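Local atomic coordinates of 457aa long hypothetical protein (Pyrococcus horikoshii, PDB entry 2CSU), a protein that is of unknown function but combines a Rossmann-type CoA-binding domain with a flavodoxin-like and a Ligase-CoA domain, both related to succinyl-CoA ligases. Residues G269-N274 against A441-E446. Residues are numbered along the deposited sequence; the frame is centred on the assembly and turned at random.
Sequences GVLVAN and AYALVE
Leu271 reaches from the strand 271-273 to the helix 434-450 and straddles one turn of it with its two methyl groups. CD1 lies 3.7 Å from the carbonyl O of Ala443 and makes an apolar contact with the CB of the same residue at 4.1 Å, while CD2 meets the CB of Glu446 at 3.7 Å. CG stands beside the backbone N and anti to the carbonyl carbon (chi1 -44°), which directs the fork at the helix. This tightly packed part is extended by Met282 of the helix 276-283, which touches both Leu271 and Ala443.

The other side is looser and wetter. Here Tyr442 CE2 stays 5.4 Å from Leu271 CB, and a water at the ring edge, in its plane, bridges the segments: it hydrogen-bonds Tyr442 OH (2.9 Å) and accepts a weak hydrogen bond from Val272 N (3.4 Å). Glu446 is partly exposed; its chain bends at chi2 and runs past Leu271 in the opposite direction, its OE1 forming a weak, long ion pair with Lys449. No direct hydrogen bond links the segments. Leu271 thus joins a mixed sheet, where its strand pairs in parallel with 232-236, to the helix 434-450, consistent with packing of the succinyl-CoA ligase-like flavodoxin domain on the Ligase-CoA domain.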
ATOM      1  N   GLY A 269      15.372 -18.259  14.884  1.00 35.22           N
ATOM      2  CA  GLY A 269      15.927 -17.071  14.250  1.00 34.48           C
ATOM      3  C   GLY A 269      15.070 -16.509  13.132  1.00 33.87           C
ATOM      4  O   GLY A 269      15.475 -15.568  12.448  1.00 33.68           O
ATOM      5  N   VAL A 270      13.885 -17.091  12.955  1.00 33.47           N
ATOM      6  CA  VAL A 270      12.937 -16.677  11.923  1.00 31.85           C
ATOM      7  C   VAL A 270      12.144 -15.443  12.336  1.00 31.38           C
ATOM      8  O   VAL A 270      11.508 -15.417  13.393  1.00 31.36           O
ATOM      9  CB  VAL A 270      11.933 -17.811  11.598  1.00 31.93           C
ATOM     10  CG1 VAL A 270      10.926 -17.342  10.543  1.00 31.30           C
ATOM     11  CG2 VAL A 270      12.685 -19.039  11.097  1.00 31.66           C
ATOM     12  N   LEU A 271      12.174 -14.429  11.485  1.00 30.14           N
ATOM     13  CA  LEU A 271      11.465 -13.187  11.758  1.00 29.23           C
ATOM     14  C   LEU A 271      10.035 -13.367  11.281  1.00 29.79           C
ATOM     15  O   LEU A 271       9.791 -13.935  10.218  1.00 29.86           O
ATOM     16  CB  LEU A 271      12.150 -12.018  11.033  1.00 28.53           C
ATOM     17  CG  LEU A 271      13.687 -12.033  11.139  1.00 27.95           C
ATOM     18  CD1 LEU A 271      14.289 -10.859  10.383  1.00 28.29           C
ATOM     19  CD2 LEU A 271      14.100 -12.013  12.605  1.00 28.15           C
ATOM     20  N   VAL A 272       9.085 -12.888  12.070  1.00 29.53           N
ATOM     21  CA  VAL A 272       7.692 -13.049  11.712  1.00 29.99           C
ATOM     22  C   VAL A 272       7.030 -11.779  11.207  1.00 29.49           C
ATOM     23  O   VAL A 272       7.245 -10.701  11.731  1.00 28.69           O
ATOM     24  CB  VAL A 272       6.868 -13.609  12.914  1.00 30.55           C
ATOM     25  CG1 VAL A 272       5.379 -13.576  12.597  1.00 31.33           C
ATOM     26  CG2 VAL A 272       7.309 -15.041  13.224  1.00 30.74           C
ATOM     27  N   ALA A 273       6.223 -11.933  10.167  1.00 29.32           N
ATOM     28  CA  ALA A 273       5.494 -10.818   9.596  1.00 28.73           C
ATOM     29  C   ALA A 273       4.028 -11.171   9.799  1.00 28.54           C
ATOM     30  O   ALA A 273       3.669 -12.350   9.785  1.00 27.83           O
ATOM     31  CB  ALA A 273       5.816 -10.680   8.092  1.00 27.89           C
ATOM     32  N   ASN A 274       3.180 -10.170   9.996  1.00 29.28           N
ATOM     33  CA  ASN A 274       1.764 -10.443  10.188  1.00 30.08           C
ATOM     34  C   ASN A 274       0.943 -10.012   8.989  1.00 30.89           C
ATOM     35  O   ASN A 274      -0.261 -10.246   8.957  1.00 31.93           O
ATOM     36  CB  ASN A 274       1.253  -9.761  11.447  1.00 31.92           C
ATOM     37  CG  ASN A 274       2.174  -9.978  12.625  1.00 32.18           C
ATOM     38  OD1 ASN A 274       2.398 -11.118  13.056  1.00 32.07           O
ATOM     39  ND2 ASN A 274       2.731  -8.888  13.147  1.00 31.71           N
ATOM     40  N   ALA A 441      13.339  -1.630   9.449  1.00 25.13           N
ATOM     41  CA  ALA A 441      14.305  -1.236  10.469  1.00 26.90           C
ATOM     42  C   ALA A 441      14.378  -2.319  11.536  1.00 28.50           C
ATOM     43  O   ALA A 441      15.459  -2.661  12.027  1.00 29.56           O
ATOM     44  CB  ALA A 441      13.867   0.068  11.104  1.00 26.31           C
ATOM     45  N   TYR A 442      13.208  -2.845  11.895  1.00 29.26           N
ATOM     46  CA  TYR A 442      13.101  -3.901  12.895  1.00 29.64           C
ATOM     47  C   TYR A 442      13.758  -5.185  12.397  1.00 29.43           C
ATOM     48  O   TYR A 442      14.486  -5.838  13.138  1.00 29.27           O
ATOM     49  CB  TYR A 442      11.630  -4.186  13.214  1.00 31.72           C
ATOM     50  CG  TYR A 442      11.423  -5.449  14.029  1.00 33.81           C
ATOM     51  CD1 TYR A 442      11.711  -5.478  15.395  1.00 35.24           C
ATOM     52  CD2 TYR A 442      10.977  -6.626  13.424  1.00 35.14           C
ATOM     53  CE1 TYR A 442      11.560  -6.653  16.144  1.00 35.26           C
ATOM     54  CE2 TYR A 442      10.827  -7.803  14.155  1.00 35.90           C
ATOM     55  CZ  TYR A 442      11.121  -7.810  15.515  1.00 36.01           C
ATOM     56  OH  TYR A 442      10.993  -8.971  16.236  1.00 36.89           O
ATOM     57  N   ALA A 443      13.508  -5.543  11.142  1.00 28.33           N
ATOM     58  CA  ALA A 443      14.086  -6.767  10.601  1.00 28.72           C
ATOM     59  C   ALA A 443      15.610  -6.722  10.587  1.00 28.89           C
ATOM     60  O   ALA A 443      16.261  -7.732  10.831  1.00 28.03           O
ATOM     61  CB  ALA A 443      13.547  -7.044   9.196  1.00 28.73           C
ATOM     62  N   LEU A 444      16.175  -5.549  10.317  1.00 30.00           N
ATOM     63  CA  LEU A 444      17.629  -5.398  10.275  1.00 30.70           C
ATOM     64  C   LEU A 444      18.270  -5.572  11.659  1.00 32.03           C
ATOM     65  O   LEU A 444      19.312  -6.212  11.793  1.00 31.39           O
ATOM     66  CB  LEU A 444      18.002  -4.028   9.679  1.00 30.99           C
ATOM     67  CG  LEU A 444      18.026  -3.906   8.137  1.00 31.47           C
ATOM     68  CD1 LEU A 444      17.901  -2.446   7.704  1.00 30.49           C
ATOM     69  CD2 LEU A 444      19.318  -4.511   7.601  1.00 30.69           C
ATOM     70  N   VAL A 445      17.649  -5.008  12.690  1.00 32.84           N
ATOM     71  CA  VAL A 445      18.203  -5.139  14.039  1.00 35.14           C
ATOM     72  C   VAL A 445      18.087  -6.584  14.527  1.00 36.54           C
ATOM     73  O   VAL A 445      19.057  -7.141  15.040  1.00 36.54           O
ATOM     74  CB  VAL A 445      17.502  -4.183  15.039  1.00 34.64           C
ATOM     75  CG1 VAL A 445      17.920  -4.502  16.463  1.00 35.39           C
ATOM     76  CG2 VAL A 445      17.874  -2.757  14.723  1.00 34.98           C
ATOM     77  N   GLU A 446      16.918  -7.195  14.348  1.00 38.56           N
ATOM     78  CA  GLU A 446      16.717  -8.576  14.781  1.00 40.42           C
ATOM     79  C   GLU A 446      17.689  -9.548  14.117  1.00 40.81           C
ATOM     80  O   GLU A 446      18.198 -10.464  14.765  1.00 40.64           O
ATOM     81  CB  GLU A 446      15.282  -9.026  14.512  1.00 41.83           C
ATOM     82  CG  GLU A 446      14.364  -8.954  15.724  1.00 44.92           C
ATOM     83  CD  GLU A 446      14.744  -9.935  16.835  1.00 46.40           C
ATOM     84  OE1 GLU A 446      14.256  -9.770  17.973  1.00 47.80           O
ATOM     85  OE2 GLU A 446      15.520 -10.875  16.573  1.00 48.05           O
TER
HETATM   86  O   HOH W   1      10.455 -11.350  14.743  1.00 25.44           O